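Local coordinates for protein adenylate kinase (Thermus thermophilus, PDB 3CM0) that probably catalyses the reversible transfer of the terminal phosphate of ATP to AMP, giving two molecules of ADP and helping to balance the cell's adenine nucleotides, at residues K32-T35 against G36-L39; F85-T88 against L89-E93; R40-A44 against R45-L49; A21-L24 against A25-G29; L49-R52 against V53-I56. All coordinates share one frame; numbering follows the deposited sequence.

In the fold
All five contacts are local, and their chemistry changes with their place in the fold. Contacts 1 and 2 begin helices at the carboxyl ends of strands, each with a hydroxyl cap, and both hold residues of the predicted AMP site; Thr35 packs on Arg87 between them. Contacts 3 and 5, and contact 1 from Ser34 on, belong to the NMP region. Contact 3 turns helix 35-44 into helix 48-58 and shares Leu49 with contact 5, which continues the second helix. Contact 4, in helix 17-28 of the CORE, couples a salt bridge to a leucine pair. Contacts 1 and 3 lie at the surface; contacts 2, 4 and 5 are partly buried.

Contact 1: K32-T35 against G36-L39; sequences KLST and GDIL
Ser34 meets the first turn of helix 35-44 with both its hydroxyl and its carbonyl oxygen, and so works as a textbook N-cap. The hydroxyl stands anti to the residue's own backbone nitrogen (chi1 160°), which carries OG forward to the amide of Asp37; the bond from Asp37 N to Ser34 OG is 3.0 Å long and, at 164°, close to straight. The carbonyl of the same residue accepts from Ile38 N over 3.2 Å, and Leu39 N repeats the pattern on Thr35 O. Three amides at the start of the helix are thereby supplied with acceptors.

The close packing lies on the isoleucine side. Ile38 folds its longer branch back along the chain, its CG1 3.0 Å from Ser34 O and its CD1 3.2 Å from the same oxygen, so that a hydrocarbon arm lies against the carbonyl that its own amide grips. The aspartate side is looser and more exposed. Asp37 turns its carboxylate back beside the cap, OD2 lying 3.2 Å from Ser34 CB, while OD1 has a long, weak ion pair with Arg40. Thr35, a predicted AMP-binding residue, sets off from the turn at its CB and packs on Arg87.

Lys32 forms a salt bridge with Asp83 and rests on helix 17-28, whereas Leu33 packs on Val80 and Phe82 of strand 79-83. Beyond the cap, Leu39 reaches Val53 and Met57 of helix 48-58, so the chain passes here from edge strand 31-33 of the parallel sheet into the helices of the NMP region.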
loop_
_atom_site.group_PDB
_atom_site.type_symbol
_atom_site.label_atom_id
_atom_site.label_comp_id
_atom_site.label_asym_id
_atom_site.label_seq_id
_atom_site.Cartn_x
_atom_site.Cartn_y
_atom_site.Cartn_z
ATOM N N LYS A 32 -0.562 6.977 8.252
ATOM C CA LYS A 32 -0.786 6.237 7.013
ATOM C C LYS A 32 -0.648 7.208 5.853
ATOM O O LYS A 32 -1.449 8.119 5.673
ATOM C CB LYS A 32 -2.189 5.607 7.027
ATOM C CG LYS A 32 -2.540 4.732 5.839
ATOM C CD LYS A 32 -3.845 3.977 6.150
ATOM C CE LYS A 32 -4.315 3.033 5.048
ATOM N NZ LYS A 32 -4.808 3.720 3.822
ATOM N N LEU A 33 0.385 7.014 5.052
ATOM C CA LEU A 33 0.637 7.904 3.948
ATOM C C LEU A 33 -0.070 7.532 2.649
ATOM O O LEU A 33 -0.262 6.362 2.329
ATOM C CB LEU A 33 2.142 7.977 3.684
ATOM C CG LEU A 33 3.044 8.295 4.871
ATOM C CD1 LEU A 33 4.456 8.519 4.361
ATOM C CD2 LEU A 33 2.526 9.515 5.614
ATOM N N SER A 34 -0.456 8.555 1.900
ATOM C CA SER A 34 -1.076 8.353 0.599
ATOM C C SER A 34 -0.433 9.396 -0.295
ATOM O O SER A 34 -0.656 10.607 -0.116
ATOM C CB SER A 34 -2.594 8.588 0.637
ATOM O OG SER A 34 -3.070 8.828 -0.687
ATOM N N THR A 35 0.384 8.940 -1.237
ATOM C CA THR A 35 1.045 9.873 -2.139
ATOM C C THR A 35 -0.024 10.659 -2.921
ATOM O O THR A 35 0.059 11.885 -3.048
ATOM C CB THR A 35 2.044 9.117 -3.106
ATOM O OG1 THR A 35 1.346 8.146 -3.902
ATOM C CG2 THR A 35 3.111 8.381 -2.285
ATOM N N GLY A 36 -1.044 9.956 -3.411
ATOM C CA GLY A 36 -2.104 10.624 -4.155
ATOM C C GLY A 36 -2.803 11.731 -3.369
ATOM O O GLY A 36 -3.019 12.830 -3.888
ATOM N N ASP A 37 -3.174 11.450 -2.119
ATOM C CA ASP A 37 -3.858 12.452 -1.287
ATOM C C ASP A 37 -3.025 13.707 -1.022
ATOM O O ASP A 37 -3.509 14.842 -1.126
ATOM C CB ASP A 37 -4.267 11.845 0.061
ATOM C CG ASP A 37 -5.365 10.801 -0.071
ATOM O OD1 ASP A 37 -6.105 10.853 -1.074
ATOM O OD2 ASP A 37 -5.497 9.937 0.831
ATOM N N ILE A 38 -1.767 13.508 -0.661
ATOM C CA ILE A 38 -0.883 14.639 -0.369
ATOM C C ILE A 38 -0.786 15.587 -1.568
ATOM O O ILE A 38 -0.949 16.809 -1.445
ATOM C CB ILE A 38 0.519 14.097 0.021
ATOM C CG1 ILE A 38 0.363 13.119 1.190
ATOM C CG2 ILE A 38 1.458 15.229 0.371
ATOM C CD1 ILE A 38 1.601 12.290 1.475
ATOM N N LEU A 39 -0.550 15.019 -2.741
ATOM C CA LEU A 39 -0.436 15.849 -3.928
ATOM C C LEU A 39 -1.745 16.570 -4.257
ATOM O O LEU A 39 -1.741 17.750 -4.582
ATOM C CB LEU A 39 0.006 15.000 -5.115
ATOM C CG LEU A 39 0.446 15.805 -6.330
ATOM C CD1 LEU A 39 1.549 16.782 -5.929
ATOM C CD2 LEU A 39 0.934 14.856 -7.404
#

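Contact 2: F85-T88 against L89-E93; sequences FPRT and LAQAE
Gln91 reaches back from the first turn of helix 89-101 to the loop that precedes it, and its side chain meets that loop from CB to OE1. CB lies 3.7 Å from Pro86 CB and also touches Thr88. CG, placed beside the backbone nitrogen by a chi1 of -74°, sits 3.3 Å from Thr88 OG1 and lies near Phe85 CE2. From there the chain runs extended, bringing CD to 3.5 Å from Phe85 CE2, with the amide and ring planes only 26° apart. At the tip, Gln91 OE1 accepts two backbone bonds. Arg87 N approaches Gln91 OE1 nearly in line with the amide carbonyl at 2.8 Å. Thr88 N comes to Gln91 OE1 from above the carbonyl plane at 3.2 Å. NE2 donates to Asp65, so both ends of the amide are held and its flip is fixed.

Thr88 returns the grip, its OG1 accepting from Gln91 N at 3.0 Å. Nearby, the ring of Pro86, which follows a cis peptide bond, packs its CG on Ala92 CB. Arg87 sends NH1 to Gly84 O. The reciprocal bonds of Thr88 and Gln91 make a capping box whose Gln91, like Phe85, Pro86 and Arg87 before it, belongs to the predicted AMP site.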
loop_
_atom_site.group_PDB
_atom_site.type_symbol
_atom_site.label_atom_id
_atom_site.label_comp_id
_atom_site.label_asym_id
_atom_site.label_seq_id
_atom_site.Cartn_x
_atom_site.Cartn_y
_atom_site.Cartn_z
ATOM N N PHE A 85 1.912 1.738 -1.809
ATOM C CA PHE A 85 3.265 2.158 -2.179
ATOM C C PHE A 85 4.272 1.285 -1.405
ATOM O O PHE A 85 4.060 0.986 -0.237
ATOM C CB PHE A 85 3.494 3.647 -1.848
ATOM C CG PHE A 85 4.773 4.198 -2.387
ATOM C CD1 PHE A 85 5.933 4.147 -1.635
ATOM C CD2 PHE A 85 4.825 4.749 -3.668
ATOM C CE1 PHE A 85 7.142 4.628 -2.142
ATOM C CE2 PHE A 85 6.026 5.230 -4.182
ATOM C CZ PHE A 85 7.182 5.170 -3.417
ATOM N N PRO A 86 5.386 0.850 -2.050
ATOM C CA PRO A 86 5.756 1.119 -3.444
ATOM C C PRO A 86 4.932 0.313 -4.435
ATOM O O PRO A 86 4.319 -0.690 -4.075
ATOM C CB PRO A 86 7.246 0.728 -3.510
ATOM C CG PRO A 86 7.337 -0.430 -2.577
ATOM C CD PRO A 86 6.409 0.033 -1.373
ATOM N N ARG A 87 4.913 0.792 -5.678
ATOM C CA ARG A 87 4.199 0.110 -6.749
ATOM C C ARG A 87 5.214 -0.538 -7.686
ATOM O O ARG A 87 4.902 -1.495 -8.366
ATOM C CB ARG A 87 3.333 1.100 -7.546
ATOM C CG ARG A 87 2.140 1.657 -6.775
ATOM C CD ARG A 87 1.387 2.695 -7.617
ATOM N NE ARG A 87 2.111 3.964 -7.789
ATOM C CZ ARG A 87 2.186 4.930 -6.872
ATOM N NH1 ARG A 87 1.590 4.802 -5.695
ATOM N NH2 ARG A 87 2.853 6.045 -7.139
ATOM N N THR A 88 6.429 -0.009 -7.724
ATOM C CA THR A 88 7.454 -0.553 -8.607
ATOM C C THR A 88 8.725 -0.876 -7.858
ATOM O O THR A 88 8.972 -0.381 -6.771
ATOM C CB THR A 88 7.849 0.446 -9.691
ATOM O OG1 THR A 88 8.561 1.539 -9.074
ATOM C CG2 THR A 88 6.604 1.008 -10.403
ATOM N N LEU A 89 9.568 -1.693 -8.467
ATOM C CA LEU A 89 10.839 -2.025 -7.849
ATOM C C LEU A 89 11.718 -0.788 -7.687
ATOM O O LEU A 89 12.422 -0.648 -6.710
ATOM C CB LEU A 89 11.541 -3.079 -8.733
ATOM C CG LEU A 89 12.578 -4.003 -8.123
ATOM C CD1 LEU A 89 12.020 -4.651 -6.860
ATOM C CD2 LEU A 89 12.963 -5.106 -9.188
ATOM N N ALA A 90 11.672 0.133 -8.634
ATOM C CA ALA A 90 12.485 1.357 -8.530
ATOM C C ALA A 90 12.047 2.139 -7.284
ATOM O O ALA A 90 12.879 2.687 -6.533
ATOM C CB ALA A 90 12.317 2.238 -9.775
ATOM N N GLN A 91 10.745 2.169 -7.049
ATOM C CA GLN A 91 10.237 2.881 -5.868
ATOM C C GLN A 91 10.621 2.123 -4.591
ATOM O O GLN A 91 10.933 2.729 -3.551
ATOM C CB GLN A 91 8.706 3.027 -5.981
ATOM C CG GLN A 91 8.260 4.065 -6.992
ATOM C CD GLN A 91 6.779 3.914 -7.360
ATOM O OE1 GLN A 91 6.111 3.038 -6.843
ATOM N NE2 GLN A 91 6.281 4.766 -8.249
ATOM N N ALA A 92 10.616 0.792 -4.651
ATOM C CA ALA A 92 10.979 0.012 -3.461
ATOM C C ALA A 92 12.420 0.297 -3.109
ATOM O O ALA A 92 12.773 0.470 -1.940
ATOM C CB ALA A 92 10.797 -1.512 -3.704
ATOM N N GLU A 93 13.289 0.300 -4.119
ATOM C CA GLU A 93 14.689 0.577 -3.858
ATOM C C GLU A 93 14.918 2.001 -3.294
ATOM O O GLU A 93 15.636 2.194 -2.305
ATOM C CB GLU A 93 15.461 0.379 -5.159
ATOM C CG GLU A 93 15.517 -1.126 -5.518
ATOM C CD GLU A 93 16.277 -1.393 -6.819
ATOM O OE1 GLU A 93 16.911 -0.435 -7.307
ATOM O OE2 GLU A 93 16.254 -2.550 -7.329
#

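Contact 3: R40-A44 against R45-L49; sequences RDHVA and RGTPL
His42 presents two different surfaces to the chain that follows it, an edge to Thr47 and a face to Leu49. At the ring edge, near its plane, ND1 meets Thr47 OG1 at 2.8 Å in a hydrogen bond in which either atom could be the donor. Over one face stands the CD2 methyl of Leu49, 3.5 Å from the ring centroid and 18° off the normal, a CH-pi contact displaced toward the rim at NE2. The leucine arrives there because its CG lies anti to its backbone nitrogen (chi1 180°). Edge and face together fix how the imidazole is turned, and an alanine in place of His42 is likely to leave the Thr47 hydroxyl without this partner and the Leu49 methyl without a ring to lie on.

Asp41 and Arg45 are set quite differently. The carboxylate oxygen OD2 hovers 3.3 Å above the centre of the guanidinium, with the two planes 65° apart. Its distance to Arg45 NH1 is 3.4 Å, and no N-H points at it, so this salt bridge rests on charge alone.

The backbone closes the helix. Arg45 N bonds to Asp41 O, Gly46 N to Val43 O, and Thr47 N to His42 O at 3.1 Å. Thr47 OG1 also accepts from Gly50 N at the start of the next helix. Gly46, with positive phi, makes the turn: a Schellman motif ends helix 35-44, and one residue later a threonine N-cap opens helix 48-58 of the NMP region.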
loop_
_atom_site.group_PDB
_atom_site.type_symbol
_atom_site.label_atom_id
_atom_site.label_comp_id
_atom_site.label_asym_id
_atom_site.label_seq_id
_atom_site.Cartn_x
_atom_site.Cartn_y
_atom_site.Cartn_z
ATOM N N ARG A 40 -2.863 15.856 -4.182
ATOM C CA ARG A 40 -4.148 16.478 -4.480
ATOM C C ARG A 40 -4.390 17.658 -3.542
ATOM O O ARG A 40 -4.882 18.716 -3.959
ATOM C CB ARG A 40 -5.268 15.451 -4.347
ATOM C CG ARG A 40 -6.635 15.966 -4.783
ATOM C CD ARG A 40 -7.673 14.842 -4.782
ATOM N NE ARG A 40 -7.199 13.661 -5.504
ATOM C CZ ARG A 40 -6.475 12.682 -4.964
ATOM N NH1 ARG A 40 -6.138 12.725 -3.680
ATOM N NH2 ARG A 40 -6.074 11.663 -5.712
ATOM N N ASP A 41 -4.029 17.462 -2.275
ATOM C CA ASP A 41 -4.156 18.484 -1.242
ATOM C C ASP A 41 -3.311 19.712 -1.613
ATOM O O ASP A 41 -3.782 20.849 -1.541
ATOM C CB ASP A 41 -3.689 17.904 0.095
ATOM C CG ASP A 41 -4.154 18.726 1.285
ATOM O OD1 ASP A 41 -5.383 18.934 1.428
ATOM O OD2 ASP A 41 -3.287 19.155 2.080
ATOM N N HIS A 42 -2.060 19.475 -2.006
ATOM C CA HIS A 42 -1.161 20.555 -2.418
ATOM C C HIS A 42 -1.742 21.353 -3.586
ATOM O O HIS A 42 -1.729 22.585 -3.587
ATOM C CB HIS A 42 0.185 19.970 -2.845
ATOM C CG HIS A 42 1.175 19.852 -1.733
ATOM N ND1 HIS A 42 1.756 20.956 -1.140
ATOM C CD2 HIS A 42 1.711 18.768 -1.119
ATOM C CE1 HIS A 42 2.609 20.558 -0.215
ATOM N NE2 HIS A 42 2.604 19.233 -0.181
ATOM N N VAL A 43 -2.235 20.648 -4.601
ATOM C CA VAL A 43 -2.800 21.332 -5.748
ATOM C C VAL A 43 -4.074 22.045 -5.336
ATOM O O VAL A 43 -4.299 23.175 -5.737
ATOM C CB VAL A 43 -3.113 20.334 -6.907
ATOM C CG1 VAL A 43 -3.936 21.017 -7.999
ATOM C CG2 VAL A 43 -1.810 19.794 -7.480
ATOM N N ALA A 44 -4.905 21.389 -4.535
ATOM C CA ALA A 44 -6.152 22.025 -4.103
ATOM C C ALA A 44 -5.874 23.381 -3.450
ATOM O O ALA A 44 -6.410 24.405 -3.875
ATOM C CB ALA A 44 -6.897 21.122 -3.138
ATOM N N ARG A 45 -5.022 23.380 -2.428
ATOM C CA ARG A 45 -4.675 24.604 -1.709
ATOM C C ARG A 45 -3.833 25.589 -2.508
ATOM O O ARG A 45 -3.481 26.652 -2.000
ATOM C CB ARG A 45 -3.923 24.268 -0.422
ATOM C CG ARG A 45 -4.722 23.492 0.605
ATOM C CD ARG A 45 -3.847 23.166 1.803
ATOM N NE ARG A 45 -4.591 22.482 2.853
ATOM C CZ ARG A 45 -4.025 21.878 3.893
ATOM N NH1 ARG A 45 -2.705 21.871 4.021
ATOM N NH2 ARG A 45 -4.778 21.276 4.804
ATOM N N GLY A 46 -3.487 25.240 -3.742
ATOM C CA GLY A 46 -2.685 26.145 -4.550
ATOM C C GLY A 46 -1.320 26.462 -3.937
ATOM O O GLY A 46 -0.809 27.571 -4.078
ATOM N N THR A 47 -0.721 25.492 -3.257
ATOM C CA THR A 47 0.587 25.707 -2.647
ATOM C C THR A 47 1.653 25.878 -3.711
ATOM O O THR A 47 1.435 25.596 -4.897
ATOM C CB THR A 47 0.985 24.527 -1.724
ATOM O OG1 THR A 47 1.298 23.368 -2.507
ATOM C CG2 THR A 47 -0.160 24.191 -0.779
ATOM N N PRO A 48 2.829 26.394 -3.314
ATOM C CA PRO A 48 3.898 26.573 -4.299
ATOM C C PRO A 48 4.252 25.226 -4.971
ATOM O O PRO A 48 4.520 25.152 -6.183
ATOM C CB PRO A 48 5.040 27.141 -3.451
ATOM C CG PRO A 48 4.260 27.987 -2.435
ATOM C CD PRO A 48 3.167 27.040 -2.031
ATOM N N LEU A 49 4.244 24.170 -4.169
ATOM C CA LEU A 49 4.531 22.825 -4.670
ATOM C C LEU A 49 3.361 22.423 -5.611
ATOM O O LEU A 49 3.582 21.916 -6.708
ATOM C CB LEU A 49 4.651 21.861 -3.481
ATOM C CG LEU A 49 4.947 20.380 -3.730
ATOM C CD1 LEU A 49 6.167 20.214 -4.594
ATOM C CD2 LEU A 49 5.153 19.697 -2.395
#

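Contact 4: A21-L24 against A25-G29; sequences ASRL and AQELG
The backbone runs as alpha-helix, the amides of Ala25, Gln26, Glu27 and Leu28 each bonding to the carbonyl four residues earlier, until Gly29 leaves it with positive phi.

Arg23 and Glu27 stand one turn apart on the polar side. The arginine stretches out almost straight, its CG anti to the backbone nitrogen (chi1 171°), and so lays NE beside the carboxylate. NE donates to Glu27 OE2 over 3.1 Å at 155°; the oxygen lies near the guanidinium edge, yet it is met from above its own carboxylate plane, the two planes being 59° apart. A water bridges the pair as well, accepting from Arg23 NH2 at 3.1 Å and donating to Glu27 OE2 at 2.8 Å. Both charges have further partners on helix 173-184: Asp174 forms a salt bridge with Arg23 NH1, and Tyr177 bonds to Glu27 OE1 and offers its ring to the arginine.

This is the helix that follows the P-loop in the P-loop NTPase fold, the predicted ATP-binding residues running into its first turn, and it packs here against the parallel sheet. Ala21, Leu24 and Ala25 all touch Ile81 of strand 79-83.

Leu24 also meets Leu28, CD1 to CD1 at 3.8 Å, and both leucines reach Ile186, the last residue of the chain. On another side Gln26 doubles back along the helix, its CG 3.1 Å from Ser22 O, whose own residue sends OG to Gly18 O.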
loop_
_atom_site.group_PDB
_atom_site.type_symbol
_atom_site.label_atom_id
_atom_site.label_comp_id
_atom_site.label_asym_id
_atom_site.label_seq_id
_atom_site.Cartn_x
_atom_site.Cartn_y
_atom_site.Cartn_z
ATOM N N ALA A 21 -4.493 -1.783 7.462
ATOM C CA ALA A 21 -3.465 -0.732 7.577
ATOM C C ALA A 21 -4.069 0.436 8.361
ATOM O O ALA A 21 -3.420 1.032 9.207
ATOM C CB ALA A 21 -3.063 -0.267 6.191
ATOM N N SER A 22 -5.313 0.778 8.038
ATOM C CA SER A 22 -5.973 1.892 8.719
ATOM C C SER A 22 -6.187 1.621 10.194
ATOM O O SER A 22 -6.084 2.525 11.037
ATOM C CB SER A 22 -7.298 2.199 8.037
ATOM O OG SER A 22 -7.070 2.820 6.788
ATOM N N ARG A 23 -6.482 0.371 10.531
ATOM C CA ARG A 23 -6.677 0.040 11.928
ATOM C C ARG A 23 -5.374 0.021 12.712
ATOM O O ARG A 23 -5.319 0.487 13.850
ATOM C CB ARG A 23 -7.397 -1.296 12.075
ATOM C CG ARG A 23 -7.439 -1.786 13.522
ATOM C CD ARG A 23 -8.471 -2.881 13.642
ATOM N NE ARG A 23 -8.495 -3.470 14.972
ATOM C CZ ARG A 23 -9.155 -4.588 15.267
ATOM N NH1 ARG A 23 -9.842 -5.220 14.329
ATOM N NH2 ARG A 23 -9.103 -5.086 16.490
ATOM N N LEU A 24 -4.310 -0.509 12.112
ATOM C CA LEU A 24 -3.032 -0.538 12.808
ATOM C C LEU A 24 -2.575 0.920 13.018
ATOM O O LEU A 24 -1.966 1.255 14.055
ATOM C CB LEU A 24 -1.982 -1.269 11.947
ATOM C CG LEU A 24 -0.613 -1.444 12.611
ATOM C CD1 LEU A 24 -0.734 -2.334 13.816
ATOM C CD2 LEU A 24 0.385 -2.043 11.568
ATOM N N ALA A 25 -2.880 1.770 12.033
ATOM C CA ALA A 25 -2.492 3.191 12.067
ATOM C C ALA A 25 -3.143 3.879 13.241
ATOM O O ALA A 25 -2.470 4.481 14.077
ATOM C CB ALA A 25 -2.914 3.885 10.776
ATOM N N GLN A 26 -4.465 3.776 13.286
ATOM C CA GLN A 26 -5.267 4.389 14.345
ATOM C C GLN A 26 -4.916 3.886 15.749
ATOM O O GLN A 26 -4.845 4.674 16.700
ATOM C CB GLN A 26 -6.752 4.157 14.054
ATOM C CG GLN A 26 -7.247 4.844 12.775
ATOM C CD GLN A 26 -8.726 4.604 12.497
ATOM O OE1 GLN A 26 -9.574 4.828 13.359
ATOM N NE2 GLN A 26 -9.041 4.160 11.285
ATOM N N GLU A 27 -4.689 2.586 15.896
ATOM C CA GLU A 27 -4.371 2.036 17.196
ATOM C C GLU A 27 -2.973 2.264 17.723
ATOM O O GLU A 27 -2.801 2.497 18.912
ATOM C CB GLU A 27 -4.667 0.536 17.233
ATOM C CG GLU A 27 -6.129 0.230 17.017
ATOM C CD GLU A 27 -6.488 -1.211 17.356
ATOM O OE1 GLU A 27 -5.590 -1.988 17.742
ATOM O OE2 GLU A 27 -7.678 -1.554 17.234
ATOM N N LEU A 28 -1.962 2.223 16.866
ATOM C CA LEU A 28 -0.610 2.393 17.385
ATOM C C LEU A 28 0.084 3.733 17.113
ATOM O O LEU A 28 1.256 3.911 17.480
ATOM C CB LEU A 28 0.283 1.243 16.897
ATOM C CG LEU A 28 -0.160 -0.158 17.313
ATOM C CD1 LEU A 28 0.948 -1.118 16.965
ATOM C CD2 LEU A 28 -0.453 -0.232 18.807
ATOM N N GLY A 29 -0.626 4.646 16.482
ATOM C CA GLY A 29 -0.075 5.961 16.206
ATOM C C GLY A 29 0.832 6.068 14.989
ATOM O O GLY A 29 1.809 6.811 15.010
HETATM O O HOH W 1 -7.465 -3.797 18.828
#

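Contact 5: L49-R52 against V53-I56; sequences LGER and VRPI
Val53 turns both methyls back toward the preceding helical turn: with a chi1 of -48°, CG1 sits beside the backbone nitrogen and CG2 falls between that nitrogen and the carbonyl carbon. CG1 therefore rests 3.3 Å from Leu49 O, and CG2 the same distance from Gly50 O. The valine amide bonds to the first of these carbonyls at 3.1 Å, and Arg54 N to the second at 2.9 Å. On the leucine's own side chain, CD1 lies 4.3 Å from Val53 CG1, a looser touch.

Pro55 interrupts this ladder. Lacking an N-H, it sets its ring carbons against the carbonyls of the turn before, CD 3.2 Å from Glu51 O and CG 3.1 Å from Arg52 O. The amide of Ile56 likewise has no bond to that turn and makes instead a weak one to Val53 O, so helix 48-58 of the NMP region carries a proline kink.

Val53 faces the neighbouring helices, meeting Leu39 and Val43 of helix 35-44 and Leu67 of helix 65-75. An alanine in its place would probably open a gap between helix 48-58 and these two neighbours, where CG2 now packs against Leu39 and Val43.

The outer side is polar. Glu51, bent at chi2, and Arg54 run side by side with their flat ends only 15° apart, but OE1 stays 3.8 Å from Arg54 NE, a long salt bridge; the stronger partner of Arg54 is Glu58, which forms a salt bridge with NH1.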
loop_
_atom_site.group_PDB
_atom_site.type_symbol
_atom_site.label_atom_id
_atom_site.label_comp_id
_atom_site.label_asym_id
_atom_site.label_seq_id
_atom_site.Cartn_x
_atom_site.Cartn_y
_atom_site.Cartn_z
ATOM N N LEU A 49 4.244 24.170 -4.169
ATOM C CA LEU A 49 4.531 22.825 -4.670
ATOM C C LEU A 49 3.361 22.423 -5.611
ATOM O O LEU A 49 3.582 21.916 -6.708
ATOM C CB LEU A 49 4.651 21.861 -3.481
ATOM C CG LEU A 49 4.947 20.380 -3.730
ATOM C CD1 LEU A 49 6.167 20.214 -4.594
ATOM C CD2 LEU A 49 5.153 19.697 -2.395
ATOM N N GLY A 50 2.128 22.689 -5.194
ATOM C CA GLY A 50 0.989 22.361 -6.046
ATOM C C GLY A 50 1.063 23.038 -7.410
ATOM O O GLY A 50 0.789 22.423 -8.448
ATOM N N GLU A 51 1.447 24.311 -7.441
ATOM C CA GLU A 51 1.540 25.005 -8.730
ATOM C C GLU A 51 2.647 24.463 -9.627
ATOM O O GLU A 51 2.575 24.585 -10.855
ATOM C CB GLU A 51 1.707 26.512 -8.519
ATOM C CG GLU A 51 0.457 27.173 -7.937
ATOM C CD GLU A 51 -0.832 26.806 -8.693
ATOM O OE1 GLU A 51 -0.853 26.883 -9.944
ATOM O OE2 GLU A 51 -1.832 26.446 -8.031
ATOM N N ARG A 52 3.663 23.845 -9.028
ATOM C CA ARG A 52 4.756 23.269 -9.818
ATOM C C ARG A 52 4.337 21.934 -10.437
ATOM O O ARG A 52 4.704 21.616 -11.569
ATOM C CB ARG A 52 5.972 23.042 -8.920
ATOM C CG ARG A 52 6.635 24.320 -8.453
ATOM C CD ARG A 52 7.813 24.642 -9.335
ATOM N NE ARG A 52 8.800 23.566 -9.258
ATOM C CZ ARG A 52 9.906 23.519 -9.987
ATOM N NH1 ARG A 52 10.165 24.490 -10.857
ATOM N NH2 ARG A 52 10.752 22.507 -9.836
ATOM N N VAL A 53 3.558 21.160 -9.687
ATOM C CA VAL A 53 3.115 19.862 -10.171
ATOM C C VAL A 53 1.876 19.952 -11.064
ATOM O O VAL A 53 1.625 19.049 -11.858
ATOM C CB VAL A 53 2.826 18.849 -8.998
ATOM C CG1 VAL A 53 3.986 18.855 -7.992
ATOM C CG2 VAL A 53 1.516 19.180 -8.298
ATOM N N ARG A 54 1.102 21.026 -10.940
ATOM C CA ARG A 54 -0.099 21.174 -11.765
ATOM C C ARG A 54 0.159 20.919 -13.244
ATOM O O ARG A 54 -0.562 20.137 -13.879
ATOM C CB ARG A 54 -0.740 22.569 -11.574
ATOM C CG ARG A 54 -1.777 22.939 -12.646
ATOM C CD ARG A 54 -2.433 24.316 -12.377
ATOM N NE ARG A 54 -3.305 24.214 -11.218
ATOM C CZ ARG A 54 -4.520 23.675 -11.267
ATOM N NH1 ARG A 54 -4.978 23.225 -12.423
ATOM N NH2 ARG A 54 -5.251 23.543 -10.168
ATOM N N PRO A 55 1.202 21.544 -13.818
ATOM C CA PRO A 55 1.488 21.336 -15.245
ATOM C C PRO A 55 1.788 19.893 -15.649
ATOM O O PRO A 55 1.438 19.458 -16.752
ATOM C CB PRO A 55 2.665 22.279 -15.504
ATOM C CG PRO A 55 3.328 22.385 -14.185
ATOM C CD PRO A 55 2.175 22.475 -13.222
ATOM N N ILE A 56 2.437 19.151 -14.754
ATOM C CA ILE A 56 2.775 17.757 -15.031
ATOM C C ILE A 56 1.481 16.983 -15.147
ATOM O O ILE A 56 1.290 16.195 -16.071
ATOM C CB ILE A 56 3.620 17.163 -13.858
ATOM C CG1 ILE A 56 4.971 17.887 -13.786
ATOM C CG2 ILE A 56 3.818 15.641 -14.044
ATOM C CD1 ILE A 56 5.773 17.579 -12.523
#